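Local coordinates for DNA replication licensing factor MCM related protein (Thermoplasma acidophilum, PDB 4ME3), which probably acts as an ATP-dependent single-stranded DNA helicase of the MCM family in DNA replication, this chain being its zinc-binding N-terminal domain, at residues Thr46-Phe51 and Glu221-Gly226; Lys101-Lys106 and Gly121-Val126; Arg113-Ala118 and Gln214-Ile219. One frame throughout, in Å; residues are numbered along the deposited sequence.

Interaction 1: Thr46-Phe51 and Glu221-Gly226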
ATOM      1  N   THR A  46      -1.090 -11.469  -2.185  1.00 12.98           N
ATOM      2  CA  THR A  46      -2.167 -10.528  -2.464  1.00 15.19           C
ATOM      3  C   THR A  46      -3.530 -11.208  -2.390  1.00 17.49           C
ATOM      4  O   THR A  46      -3.712 -12.320  -2.889  1.00 14.12           O
ATOM      5  CB  THR A  46      -2.030  -9.918  -3.869  1.00 15.82           C
ATOM      6  OG1 THR A  46      -0.756  -9.278  -3.996  1.00 17.01           O
ATOM      7  CG2 THR A  46      -3.137  -8.904  -4.129  1.00 17.79           C
ATOM      8  N   LEU A  47      -4.489 -10.522  -1.776  1.00 13.70           N
ATOM      9  CA  LEU A  47      -5.874 -10.968  -1.759  1.00 14.50           C
ATOM     10  C   LEU A  47      -6.759  -9.830  -2.238  1.00 12.23           C
ATOM     11  O   LEU A  47      -6.650  -8.716  -1.741  1.00 13.24           O
ATOM     12  CB  LEU A  47      -6.301 -11.369  -0.344  1.00 10.19           C
ATOM     13  CG  LEU A  47      -7.769 -11.785  -0.214  1.00 14.38           C
ATOM     14  CD1 LEU A  47      -8.019 -13.106  -0.921  1.00 16.18           C
ATOM     15  CD2 LEU A  47      -8.192 -11.863   1.251  1.00 18.76           C
ATOM     16  N   TYR A  48      -7.620 -10.116  -3.209  1.00 11.51           N
ATOM     17  CA  TYR A  48      -8.641  -9.165  -3.633  1.00 12.16           C
ATOM     18  C   TYR A  48      -9.953  -9.442  -2.915  1.00 14.81           C
ATOM     19  O   TYR A  48     -10.432 -10.575  -2.899  1.00 13.67           O
ATOM     20  CB  TYR A  48      -8.857  -9.255  -5.140  1.00 14.94           C
ATOM     21  CG  TYR A  48      -7.728  -8.648  -5.934  1.00 14.27           C
ATOM     22  CD1 TYR A  48      -7.747  -7.305  -6.278  1.00 15.06           C
ATOM     23  CD2 TYR A  48      -6.642  -9.411  -6.332  1.00 20.18           C
ATOM     24  CE1 TYR A  48      -6.715  -6.736  -6.997  1.00 18.38           C
ATOM     25  CE2 TYR A  48      -5.601  -8.848  -7.054  1.00 17.14           C
ATOM     26  CZ  TYR A  48      -5.648  -7.513  -7.382  1.00 18.29           C
ATOM     27  OH  TYR A  48      -4.618  -6.945  -8.101  1.00 17.07           O
ATOM     28  N   VAL A  49     -10.529  -8.400  -2.326  1.00 12.93           N
ATOM     29  CA  VAL A  49     -11.818  -8.506  -1.651  1.00 13.55           C
ATOM     30  C   VAL A  49     -12.850  -7.668  -2.392  1.00 14.69           C
ATOM     31  O   VAL A  49     -12.582  -6.530  -2.771  1.00 16.00           O
ATOM     32  CB  VAL A  49     -11.730  -8.037  -0.187  1.00 19.62           C
ATOM     33  CG1 VAL A  49     -13.114  -7.883   0.412  1.00 25.25           C
ATOM     34  CG2 VAL A  49     -10.892  -9.015   0.631  1.00 18.50           C
ATOM     35  N   SER A  50     -14.032  -8.236  -2.597  1.00 11.72           N
ATOM     36  CA  SER A  50     -15.074  -7.557  -3.357  1.00 12.55           C
ATOM     37  C   SER A  50     -15.770  -6.504  -2.509  1.00 15.10           C
ATOM     38  O   SER A  50     -16.231  -6.787  -1.405  1.00 12.21           O
ATOM     39  CB  SER A  50     -16.102  -8.568  -3.863  1.00 19.09           C
ATOM     40  OG  SER A  50     -17.150  -7.912  -4.550  1.00 19.03           O
ATOM     41  N   PHE A  51     -15.859  -5.282  -3.018  1.00 11.97           N
ATOM     42  CA  PHE A  51     -16.553  -4.243  -2.281  1.00 13.30           C
ATOM     43  C   PHE A  51     -18.036  -4.584  -2.154  1.00 15.09           C
ATOM     44  O   PHE A  51     -18.695  -4.155  -1.209  1.00 18.24           O
ATOM     45  CB  PHE A  51     -16.379  -2.876  -2.938  1.00 15.26           C
ATOM     46  CG  PHE A  51     -16.860  -1.749  -2.085  1.00 13.44           C
ATOM     47  CD1 PHE A  51     -16.102  -1.308  -1.011  1.00 13.89           C
ATOM     48  CD2 PHE A  51     -18.083  -1.150  -2.328  1.00 22.09           C
ATOM     49  CE1 PHE A  51     -16.543  -0.278  -0.211  1.00 17.60           C
ATOM     50  CE2 PHE A  51     -18.533  -0.119  -1.524  1.00 23.09           C
ATOM     51  CZ  PHE A  51     -17.761   0.317  -0.468  1.00 22.10           C
ATOM     52  N   GLU A 221       2.645  -0.472  -7.305  1.00 13.10           N
ATOM     53  CA  GLU A 221       3.666  -1.178  -6.540  1.00 12.60           C
ATOM     54  C   GLU A 221       3.471  -2.685  -6.569  1.00 11.75           C
ATOM     55  O   GLU A 221       2.357  -3.183  -6.753  1.00 12.35           O
ATOM     56  CB  GLU A 221       3.673  -0.709  -5.083  1.00 15.76           C
ATOM     57  CG  GLU A 221       4.130   0.723  -4.880  1.00 18.72           C
ATOM     58  CD  GLU A 221       4.388   1.041  -3.420  1.00 24.38           C
ATOM     59  OE1 GLU A 221       3.841   0.328  -2.550  1.00 23.20           O
ATOM     60  OE2 GLU A 221       5.137   1.998  -3.139  1.00 24.01           O
ATOM     61  N   ASP A 222       4.579  -3.396  -6.380  1.00 13.42           N
ATOM     62  CA  ASP A 222       4.579  -4.846  -6.230  1.00 12.05           C
ATOM     63  C   ASP A 222       3.874  -5.526  -7.408  1.00 13.63           C
ATOM     64  O   ASP A 222       4.302  -5.375  -8.553  1.00 14.20           O
ATOM     65  CB  ASP A 222       3.966  -5.215  -4.872  1.00 11.80           C
ATOM     66  CG  ASP A 222       4.403  -6.581  -4.378  1.00 29.61           C
ATOM     67  OD1 ASP A 222       5.235  -7.230  -5.049  1.00 18.97           O
ATOM     68  OD2 ASP A 222       3.930  -6.994  -3.296  1.00 25.20           O
ATOM     69  N   ASP A 223       2.806  -6.270  -7.135  1.00 14.22           N
ATOM     70  CA  ASP A 223       2.111  -7.027  -8.172  1.00 15.57           C
ATOM     71  C   ASP A 223       1.453  -6.147  -9.233  1.00 11.43           C
ATOM     72  O   ASP A 223       1.086  -6.636 -10.302  1.00 12.33           O
ATOM     73  CB  ASP A 223       1.058  -7.955  -7.546  1.00 17.89           C
ATOM     74  CG  ASP A 223       0.212  -7.259  -6.488  1.00 21.46           C
ATOM     75  OD1 ASP A 223       0.793  -6.639  -5.574  1.00 20.07           O
ATOM     76  OD2 ASP A 223      -1.033  -7.339  -6.562  1.00 22.49           O
ATOM     77  N   LEU A 224       1.301  -4.858  -8.944  1.00 11.40           N
ATOM     78  CA  LEU A 224       0.681  -3.940  -9.893  1.00 11.32           C
ATOM     79  C   LEU A 224       1.699  -3.219 -10.780  1.00 12.98           C
ATOM     80  O   LEU A 224       1.323  -2.596 -11.770  1.00 10.10           O
ATOM     81  CB  LEU A 224      -0.189  -2.915  -9.156  1.00 12.30           C
ATOM     82  CG  LEU A 224      -1.388  -3.497  -8.401  1.00 17.01           C
ATOM     83  CD1 LEU A 224      -2.238  -2.377  -7.816  1.00 16.17           C
ATOM     84  CD2 LEU A 224      -2.215  -4.393  -9.306  1.00 16.18           C
ATOM     85  N   ALA A 225       2.982  -3.302 -10.440  1.00 11.64           N
ATOM     86  CA  ALA A 225       4.008  -2.653 -11.252  1.00 10.85           C
ATOM     87  C   ALA A 225       4.254  -3.420 -12.549  1.00 11.65           C
ATOM     88  O   ALA A 225       4.176  -4.644 -12.578  1.00 11.82           O
ATOM     89  CB  ALA A 225       5.304  -2.518 -10.465  1.00 13.29           C
ATOM     90  N   GLY A 226       4.546  -2.689 -13.619  1.00 10.69           N
ATOM     91  CA  GLY A 226       4.913  -3.289 -14.887  1.00 11.37           C
ATOM     92  C   GLY A 226       3.738  -3.768 -15.717  1.00 16.54           C
ATOM     93  O   GLY A 226       3.903  -4.626 -16.579  1.00 19.37           O
TER
HETATM   94  O   HOH W   1      -2.461  -8.462  -8.399  1.00 19.47           O
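T46 and the hydroxyl end of Y48, on one strand, meet the short 3-10 segment at D223 and L224, and the D223 carboxylate is where they converge. The side chain of T46 can be followed outward. Its CB stands 3.9 Å from D223 OD2. There it forks: OG1 approaches the carboxylate with 3.2 Å to D223 OD2, and CG2, anti to the backbone N (OG1 at chi1 -57°), lies 3.6 Å from the same D223 OD2. One oxygen of the aspartate thus faces both branches of the threonine.

The same OD2 also accepts from a water. This water donates to D223 OD2 at 2.6 Å and sits 2.7 Å from Y48 OH, lying in the plane of the tyrosine ring at its edge, so the phenol and the carboxylate are joined by a bridge although their planes are 73° apart. The Y48 hydroxyl also rests on a methyl, with OH 3.7 Å from L224 CD2. The other carboxylate oxygen, OD1, forms a salt bridge with R99. Were D223 replaced, an alanine in its place would probably deprive R99 of this counter-charge and leave the bridging water without its acceptor, so that the Y48 hydroxyl loses its tie to the turn.

R99 belongs to strand 97-101, which pairs in parallel with strand 46-50. This two-stranded sheet, backed by helices 14-27 and 31-38 through L47, is part of the helical N-terminal portion, and here it meets the OB-fold segment that connects strand 215-221 to strand 233-247.

Interaction 2: Lys101-Lys106 and Gly121-Val126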
ATOM      1  N   LYS A 101     -11.679  -4.680  -4.866  1.00 12.57           N
ATOM      2  CA  LYS A 101     -12.167  -4.697  -6.237  1.00 16.44           C
ATOM      3  C   LYS A 101     -13.681  -4.498  -6.252  1.00 16.43           C
ATOM      4  O   LYS A 101     -14.310  -4.372  -5.201  1.00 15.68           O
ATOM      5  CB  LYS A 101     -11.801  -6.016  -6.922  1.00 22.02           C
ATOM      6  CG  LYS A 101     -12.423  -7.240  -6.273  1.00 17.83           C
ATOM      7  CD  LYS A 101     -12.154  -8.508  -7.062  1.00 23.89           C
ATOM      8  CE  LYS A 101     -12.734  -9.717  -6.350  1.00 24.07           C
ATOM      9  NZ  LYS A 101     -12.473 -10.993  -7.071  1.00 34.79           N
ATOM     10  N   ASP A 102     -14.254  -4.454  -7.451  1.00 16.80           N
ATOM     11  CA  ASP A 102     -15.699  -4.334  -7.623  1.00 17.25           C
ATOM     12  C   ASP A 102     -16.247  -3.026  -7.041  1.00 22.23           C
ATOM     13  O   ASP A 102     -17.288  -3.007  -6.383  1.00 22.47           O
ATOM     14  CB  ASP A 102     -16.409  -5.539  -7.002  1.00 17.96           C
ATOM     15  CG  ASP A 102     -15.980  -6.859  -7.625  1.00 29.24           C
ATOM     16  OD1 ASP A 102     -15.536  -6.862  -8.795  1.00 27.11           O
ATOM     17  OD2 ASP A 102     -16.089  -7.902  -6.944  1.00 25.98           O
ATOM     18  N   LEU A 103     -15.541  -1.933  -7.298  1.00 16.93           N
ATOM     19  CA  LEU A 103     -15.956  -0.616  -6.833  1.00 20.66           C
ATOM     20  C   LEU A 103     -16.770   0.146  -7.876  1.00 29.98           C
ATOM     21  O   LEU A 103     -17.277   1.232  -7.597  1.00 30.89           O
ATOM     22  CB  LEU A 103     -14.723   0.211  -6.470  1.00 15.38           C
ATOM     23  CG  LEU A 103     -14.037  -0.151  -5.154  1.00 19.55           C
ATOM     24  CD1 LEU A 103     -12.636   0.430  -5.107  1.00 25.01           C
ATOM     25  CD2 LEU A 103     -14.864   0.351  -3.975  1.00 18.67           C
ATOM     26  N   GLU A 104     -16.894  -0.420  -9.073  1.00 32.83           N
ATOM     27  CA  GLU A 104     -17.473   0.299 -10.209  1.00 47.87           C
ATOM     28  C   GLU A 104     -18.924   0.732  -9.997  1.00 49.23           C
ATOM     29  O   GLU A 104     -19.374   1.706 -10.601  1.00 49.37           O
ATOM     30  CB  GLU A 104     -17.364  -0.530 -11.495  1.00 45.30           C
ATOM     31  CG  GLU A 104     -18.252  -1.763 -11.533  1.00 56.05           C
ATOM     32  CD  GLU A 104     -17.669  -2.934 -10.767  1.00 53.27           C
ATOM     33  OE1 GLU A 104     -16.493  -2.850 -10.353  1.00 38.37           O
ATOM     34  OE2 GLU A 104     -18.389  -3.938 -10.586  1.00 42.01           O
ATOM     35  N   GLU A 105     -19.658   0.013  -9.154  1.00 43.05           N
ATOM     36  CA  GLU A 105     -21.050   0.365  -8.884  1.00 52.74           C
ATOM     37  C   GLU A 105     -21.142   1.439  -7.805  1.00 51.30           C
ATOM     38  O   GLU A 105     -22.124   2.179  -7.736  1.00 48.96           O
ATOM     39  CB  GLU A 105     -21.856  -0.869  -8.470  1.00 57.71           C
ATOM     40  CG  GLU A 105     -22.058  -1.878  -9.590  1.00 62.97           C
ATOM     41  CD  GLU A 105     -23.014  -1.381 -10.658  1.00 74.30           C
ATOM     42  OE1 GLU A 105     -24.109  -0.898 -10.300  1.00 76.24           O
ATOM     43  OE2 GLU A 105     -22.668  -1.469 -11.856  1.00 73.73           O
ATOM     44  N   LYS A 106     -20.115   1.522  -6.965  1.00 43.55           N
ATOM     45  CA  LYS A 106     -20.074   2.526  -5.909  1.00 39.41           C
ATOM     46  C   LYS A 106     -19.477   3.826  -6.434  1.00 42.34           C
ATOM     47  O   LYS A 106     -20.093   4.889  -6.335  1.00 42.26           O
ATOM     48  CB  LYS A 106     -19.251   2.019  -4.724  1.00 39.15           C
ATOM     49  CG  LYS A 106     -19.156   3.002  -3.569  1.00 38.13           C
ATOM     50  CD  LYS A 106     -20.417   3.004  -2.719  1.00 36.84           C
ATOM     51  CE  LYS A 106     -20.309   4.007  -1.580  1.00 35.42           C
ATOM     52  NZ  LYS A 106     -21.320   3.765  -0.514  1.00 55.72           N
ATOM     53  N   GLY A 121      -6.634  11.406   0.741  1.00  9.47           N
ATOM     54  CA  GLY A 121      -6.625  10.394   1.779  1.00  9.89           C
ATOM     55  C   GLY A 121      -7.739   9.378   1.641  1.00 12.26           C
ATOM     56  O   GLY A 121      -7.830   8.447   2.440  1.00 15.89           O
ATOM     57  N   THR A 122      -8.582   9.545   0.629  1.00  8.10           N
ATOM     58  CA  THR A 122      -9.716   8.648   0.421  1.00  9.38           C
ATOM     59  C   THR A 122      -9.503   7.739  -0.786  1.00 10.20           C
ATOM     60  O   THR A 122      -8.591   7.951  -1.589  1.00 10.53           O
ATOM     61  CB  THR A 122     -11.026   9.434   0.226  1.00 11.80           C
ATOM     62  OG1 THR A 122     -11.029  10.072  -1.059  1.00 11.78           O
ATOM     63  CG2 THR A 122     -11.183  10.482   1.320  1.00 13.13           C
ATOM     64  N   LEU A 123     -10.351   6.723  -0.899  1.00  9.97           N
ATOM     65  CA  LEU A 123     -10.286   5.774  -2.003  1.00 11.28           C
ATOM     66  C   LEU A 123     -11.221   6.223  -3.116  1.00 14.92           C
ATOM     67  O   LEU A 123     -12.440   6.239  -2.942  1.00 18.72           O
ATOM     68  CB  LEU A 123     -10.674   4.377  -1.504  1.00 11.78           C
ATOM     69  CG  LEU A 123     -10.459   3.189  -2.447  1.00 16.54           C
ATOM     70  CD1 LEU A 123      -9.026   3.091  -2.897  1.00 22.44           C
ATOM     71  CD2 LEU A 123     -10.881   1.906  -1.742  1.00 21.59           C
ATOM     72  N   ILE A 124     -10.648   6.605  -4.253  1.00  8.45           N
ATOM     73  CA  ILE A 124     -11.436   7.050  -5.392  1.00  6.31           C
ATOM     74  C   ILE A 124     -11.072   6.253  -6.638  1.00 12.51           C
ATOM     75  O   ILE A 124     -10.087   5.513  -6.647  1.00  9.97           O
ATOM     76  CB  ILE A 124     -11.234   8.559  -5.661  1.00  8.97           C
ATOM     77  CG1 ILE A 124      -9.777   8.858  -6.020  1.00 10.06           C
ATOM     78  CG2 ILE A 124     -11.654   9.372  -4.438  1.00 12.64           C
ATOM     79  CD1 ILE A 124      -9.548  10.291  -6.488  1.00 13.95           C
ATOM     80  N   SER A 125     -11.878   6.399  -7.681  1.00  9.21           N
ATOM     81  CA  SER A 125     -11.611   5.746  -8.955  1.00  9.25           C
ATOM     82  C   SER A 125     -11.408   6.801 -10.029  1.00 13.59           C
ATOM     83  O   SER A 125     -12.198   7.733 -10.142  1.00 15.23           O
ATOM     84  CB  SER A 125     -12.768   4.828  -9.338  1.00 14.88           C
ATOM     85  OG  SER A 125     -13.005   3.869  -8.323  1.00 19.54           O
ATOM     86  N   VAL A 126     -10.356   6.638 -10.823  1.00  9.71           N
ATOM     87  CA  VAL A 126     -10.024   7.588 -11.877  1.00 12.64           C
ATOM     88  C   VAL A 126      -9.757   6.839 -13.173  1.00 16.23           C
ATOM     89  O   VAL A 126      -9.153   5.768 -13.162  1.00 14.88           O
ATOM     90  CB  VAL A 126      -8.783   8.409 -11.495  1.00 15.04           C
ATOM     91  CG1 VAL A 126      -8.542   9.523 -12.501  1.00 25.09           C
ATOM     92  CG2 VAL A 126      -8.943   8.977 -10.095  1.00 16.17           C
TER
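L103, which meets L123 and S125, has its carbonyl held by the backbone N of K106, with K106 N to L103 O 2.9 Å, in a type I beta turn. This is the firm polar bond within the turn; across the contact itself the meeting is apolar. L103 CB points to the strand; CG is anti to the carbonyl carbon (chi1 -75°), and L103 CD1 lies 4.1 Å from L123 CD2. The leucine opposite holds its CG anti to its own backbone N, at -171°, and the two side chains meet at about a right angle. A single pair of methyls therefore makes the main touch.

Two residues further along the strand, S125 sends its hydroxyl past the base of the leucine: S125 OG is 4.4 Å from L103 CB, a loose approach. The polar end of this serine is occupied elsewhere, in a hydrogen bond with D237, so the serine borders the leucines with its hydroxyl bonded within the OB fold.

The remaining methyl of L103, CD2, packs on the ring of F51, at the start of helix 51-57. L66, near the end of helix 59-67, completes the patch: its side chain touches L103, K106 and L123, and its backbone is hydrogen-bonded to that of L123. The turn follows directly on strand 97-101, and E104 ties its outer side to R52 of helix 51-57 by a salt bridge. The contact thus seats the loop leaving the helical N-terminal portion against the start of the long OB strand 123-147, with helices 51-57 and 59-67 alongside.

Interaction 3: Arg113-Ala118 and Gln214-Ile219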
ATOM      1  N   ARG A 113      -9.953  16.153 -13.716  1.00 16.35           N
ATOM      2  CA  ARG A 113     -10.122  17.589 -13.507  1.00 16.40           C
ATOM      3  C   ARG A 113     -11.094  17.910 -12.368  1.00 17.55           C
ATOM      4  O   ARG A 113     -11.156  19.051 -11.908  1.00 17.01           O
ATOM      5  CB  ARG A 113     -10.606  18.247 -14.799  1.00 17.87           C
ATOM      6  CG  ARG A 113     -12.029  17.880 -15.168  1.00 18.33           C
ATOM      7  CD  ARG A 113     -12.316  18.118 -16.650  1.00 30.16           C
ATOM      8  NE  ARG A 113     -12.080  19.503 -17.050  1.00 39.67           N
ATOM      9  CZ  ARG A 113     -11.064  19.920 -17.804  1.00 38.58           C
ATOM     10  NH1 ARG A 113     -10.155  19.070 -18.268  1.00 37.19           N
ATOM     11  NH2 ARG A 113     -10.958  21.206 -18.103  1.00 36.21           N
ATOM     12  N   ASP A 114     -11.845  16.912 -11.910  1.00 15.99           N
ATOM     13  CA  ASP A 114     -12.836  17.127 -10.857  1.00 15.54           C
ATOM     14  C   ASP A 114     -12.314  16.777  -9.462  1.00 13.86           C
ATOM     15  O   ASP A 114     -13.004  16.984  -8.461  1.00 10.77           O
ATOM     16  CB  ASP A 114     -14.100  16.317 -11.142  1.00 16.83           C
ATOM     17  CG  ASP A 114     -14.879  16.848 -12.329  1.00 24.81           C
ATOM     18  OD1 ASP A 114     -14.605  17.984 -12.774  1.00 23.77           O
ATOM     19  OD2 ASP A 114     -15.773  16.128 -12.815  1.00 22.94           O
ATOM     20  N   ILE A 115     -11.099  16.246  -9.395  1.00 10.90           N
ATOM     21  CA  ILE A 115     -10.501  15.889  -8.115  1.00 10.44           C
ATOM     22  C   ILE A 115     -10.217  17.147  -7.295  1.00 10.20           C
ATOM     23  O   ILE A 115      -9.759  18.152  -7.840  1.00 12.22           O
ATOM     24  CB  ILE A 115      -9.198  15.089  -8.327  1.00 13.46           C
ATOM     25  CG1 ILE A 115      -9.524  13.743  -8.983  1.00 17.70           C
ATOM     26  CG2 ILE A 115      -8.475  14.889  -7.006  1.00 16.51           C
ATOM     27  CD1 ILE A 115      -8.312  12.953  -9.430  1.00 13.45           C
ATOM     28  N   ARG A 116     -10.492  17.088  -5.995  1.00 11.14           N
ATOM     29  CA  ARG A 116     -10.282  18.230  -5.100  1.00 11.16           C
ATOM     30  C   ARG A 116      -9.630  17.794  -3.790  1.00 15.07           C
ATOM     31  O   ARG A 116      -9.477  16.601  -3.527  1.00 12.29           O
ATOM     32  CB  ARG A 116     -11.616  18.920  -4.809  1.00 10.95           C
ATOM     33  CG  ARG A 116     -12.315  19.475  -6.034  1.00 12.06           C
ATOM     34  CD  ARG A 116     -11.657  20.748  -6.552  1.00 12.88           C
ATOM     35  NE  ARG A 116     -12.433  21.332  -7.644  1.00 12.55           N
ATOM     36  CZ  ARG A 116     -12.294  21.013  -8.926  1.00 14.75           C
ATOM     37  NH1 ARG A 116     -11.389  20.116  -9.309  1.00 15.84           N
ATOM     38  NH2 ARG A 116     -13.061  21.599  -9.837  1.00 17.15           N
ATOM     39  N   SER A 117      -9.252  18.764  -2.966  1.00 13.07           N
ATOM     40  CA  SER A 117      -8.568  18.477  -1.709  1.00 11.63           C
ATOM     41  C   SER A 117      -9.402  17.615  -0.766  1.00 13.02           C
ATOM     42  O   SER A 117      -8.855  16.856   0.030  1.00 13.62           O
ATOM     43  CB  SER A 117      -8.170  19.780  -1.013  1.00 13.83           C
ATOM     44  OG  SER A 117      -7.093  20.397  -1.698  1.00 18.49           O
ATOM     45  N   ALA A 118     -10.723  17.726  -0.863  1.00 14.43           N
ATOM     46  CA  ALA A 118     -11.617  16.937  -0.020  1.00 13.54           C
ATOM     47  C   ALA A 118     -11.453  15.438  -0.280  1.00 16.19           C
ATOM     48  O   ALA A 118     -11.822  14.615   0.555  1.00 13.63           O
ATOM     49  CB  ALA A 118     -13.063  17.357  -0.247  1.00 15.47           C
ATOM     50  N   GLN A 214      -6.324  17.044 -18.585  1.00 20.72           N
ATOM     51  CA  GLN A 214      -5.388  17.099 -17.467  1.00 16.89           C
ATOM     52  C   GLN A 214      -4.750  15.735 -17.214  1.00 16.40           C
ATOM     53  O   GLN A 214      -5.241  14.712 -17.690  1.00 18.65           O
ATOM     54  CB  GLN A 214      -6.091  17.614 -16.205  1.00 16.88           C
ATOM     55  CG  GLN A 214      -6.527  19.072 -16.330  1.00 21.87           C
ATOM     56  CD  GLN A 214      -7.197  19.616 -15.077  1.00 29.43           C
ATOM     57  OE1 GLN A 214      -7.035  19.081 -13.981  1.00 23.15           O
ATOM     58  NE2 GLN A 214      -7.954  20.694 -15.240  1.00 29.66           N
ATOM     59  N   ARG A 215      -3.652  15.733 -16.467  1.00 16.24           N
ATOM     60  CA  ARG A 215      -2.907  14.507 -16.210  1.00 16.37           C
ATOM     61  C   ARG A 215      -2.746  14.260 -14.720  1.00 19.46           C
ATOM     62  O   ARG A 215      -2.827  15.182 -13.910  1.00 15.40           O
ATOM     63  CB  ARG A 215      -1.526  14.587 -16.867  1.00 19.87           C
ATOM     64  CG  ARG A 215      -1.573  14.713 -18.378  1.00 19.90           C
ATOM     65  CD  ARG A 215      -0.205  15.036 -18.964  1.00 29.83           C
ATOM     66  NE  ARG A 215      -0.253  15.117 -20.426  1.00 29.99           N
ATOM     67  CZ  ARG A 215       0.367  14.289 -21.264  1.00 40.42           C
ATOM     68  NH1 ARG A 215       1.127  13.293 -20.820  1.00 32.35           N
ATOM     69  NH2 ARG A 215       0.236  14.465 -22.572  1.00 36.64           N
ATOM     70  N   ILE A 216      -2.536  13.000 -14.359  1.00 10.23           N
ATOM     71  CA  ILE A 216      -2.210  12.656 -12.988  1.00 11.42           C
ATOM     72  C   ILE A 216      -1.320  11.427 -12.991  1.00 12.01           C
ATOM     73  O   ILE A 216      -1.419  10.589 -13.884  1.00 13.52           O
ATOM     74  CB  ILE A 216      -3.470  12.386 -12.141  1.00 11.60           C
ATOM     75  CG1 ILE A 216      -3.091  12.277 -10.664  1.00 13.48           C
ATOM     76  CG2 ILE A 216      -4.187  11.118 -12.617  1.00 12.42           C
ATOM     77  CD1 ILE A 216      -4.283  12.266  -9.719  1.00 14.18           C
ATOM     78  N   THR A 217      -0.439  11.339 -12.002  1.00 10.24           N
ATOM     79  CA  THR A 217       0.462  10.201 -11.890  1.00 11.70           C
ATOM     80  C   THR A 217      -0.092   9.154 -10.945  1.00 13.34           C
ATOM     81  O   THR A 217      -0.656   9.473  -9.899  1.00 11.49           O
ATOM     82  CB  THR A 217       1.851  10.620 -11.397  1.00 14.69           C
ATOM     83  OG1 THR A 217       2.469  11.450 -12.384  1.00 15.54           O
ATOM     84  CG2 THR A 217       2.731   9.399 -11.155  1.00 19.02           C
ATOM     85  N   ILE A 218       0.081   7.898 -11.338  1.00 12.46           N
ATOM     86  CA  ILE A 218      -0.343   6.765 -10.544  1.00 10.68           C
ATOM     87  C   ILE A 218       0.909   6.035 -10.097  1.00 13.95           C
ATOM     88  O   ILE A 218       1.823   5.818 -10.897  1.00 11.42           O
ATOM     89  CB  ILE A 218      -1.202   5.798 -11.371  1.00 10.75           C
ATOM     90  CG1 ILE A 218      -2.394   6.536 -11.988  1.00 19.51           C
ATOM     91  CG2 ILE A 218      -1.688   4.644 -10.507  1.00 12.09           C
ATOM     92  CD1 ILE A 218      -2.929   5.872 -13.218  1.00 29.27           C
ATOM     93  N   ILE A 219       0.962   5.685  -8.818  1.00 12.01           N
ATOM     94  CA  ILE A 219       2.031   4.846  -8.299  1.00 10.76           C
ATOM     95  C   ILE A 219       1.520   3.412  -8.265  1.00 12.70           C
ATOM     96  O   ILE A 219       0.523   3.121  -7.614  1.00 11.65           O
ATOM     97  CB  ILE A 219       2.458   5.269  -6.879  1.00 14.59           C
ATOM     98  CG1 ILE A 219       2.988   6.707  -6.878  1.00 16.31           C
ATOM     99  CG2 ILE A 219       3.520   4.323  -6.330  1.00 16.33           C
ATOM    100  CD1 ILE A 219       4.129   6.954  -7.828  1.00 28.34           C
TER
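The amide nitrogen of Q214 lies over one face of the R113 guanidinium, with Q214 NE2 3.9 Å above the plane of R113 and displaced toward the edge of the group. The two flat groups are turned 49° against each other, so this is an oblique overlap. NE2 also lies 3.6 Å from R113 CB, and Q214 OE1 rests 3.5 Å from R113 CA: the extended glutamine lies across the base of the arginine as much as over its end. R113 curls back over it because its chain is bent at chi3 (-58°). The charge is met by E202, whose OE1 forms a salt bridge with R113 NH1 and also accepts from the backbone N of Q214, tying both residues to one carboxylate.

A second guanidinium, that of R116, holds R113 O in its plane at the edge. R116 NH1 donates to R113 O at 2.8 Å, nearly straight at 166°, and to I115 O at 2.9 Å, where it comes in from above the carbonyl plane. One nitrogen thus serves two carbonyls of the 113-118 bend.

Beside these polar groups, I115 CD1 meets I216 CD1 at 4.1 Å, the side chains crossing at about a right angle. I115 continues onto L240 and V126, while I216 packs on I200 and T257, so the loop 113-118 packs against strands 215-221, 233-247 and 123-147 of the OB fold, consistent with a lid over one end of the barrel.

Overall arrangement
Interaction 2 is the buried one, made mainly by a leucine pair, whereas interactions 1 and 3 are partly buried and carry charge. Interactions 1 and 2 both join the helical N-terminal portion to the OB fold, and they meet each other: S50 OG lies 2.6 Å from D102 OD2, probably hydrogen-bonded. Interaction 3 packs a loop on OB strands, about 21 Å between centres from interaction 1, and combines an exposed arginine-glutamine overlap with an isoleucine pair. That pair connects to the strand of interaction 2, since I115 CD1 touches I124. Polar chemistry thus marks the two less buried contacts, and apolar side chains the buried one.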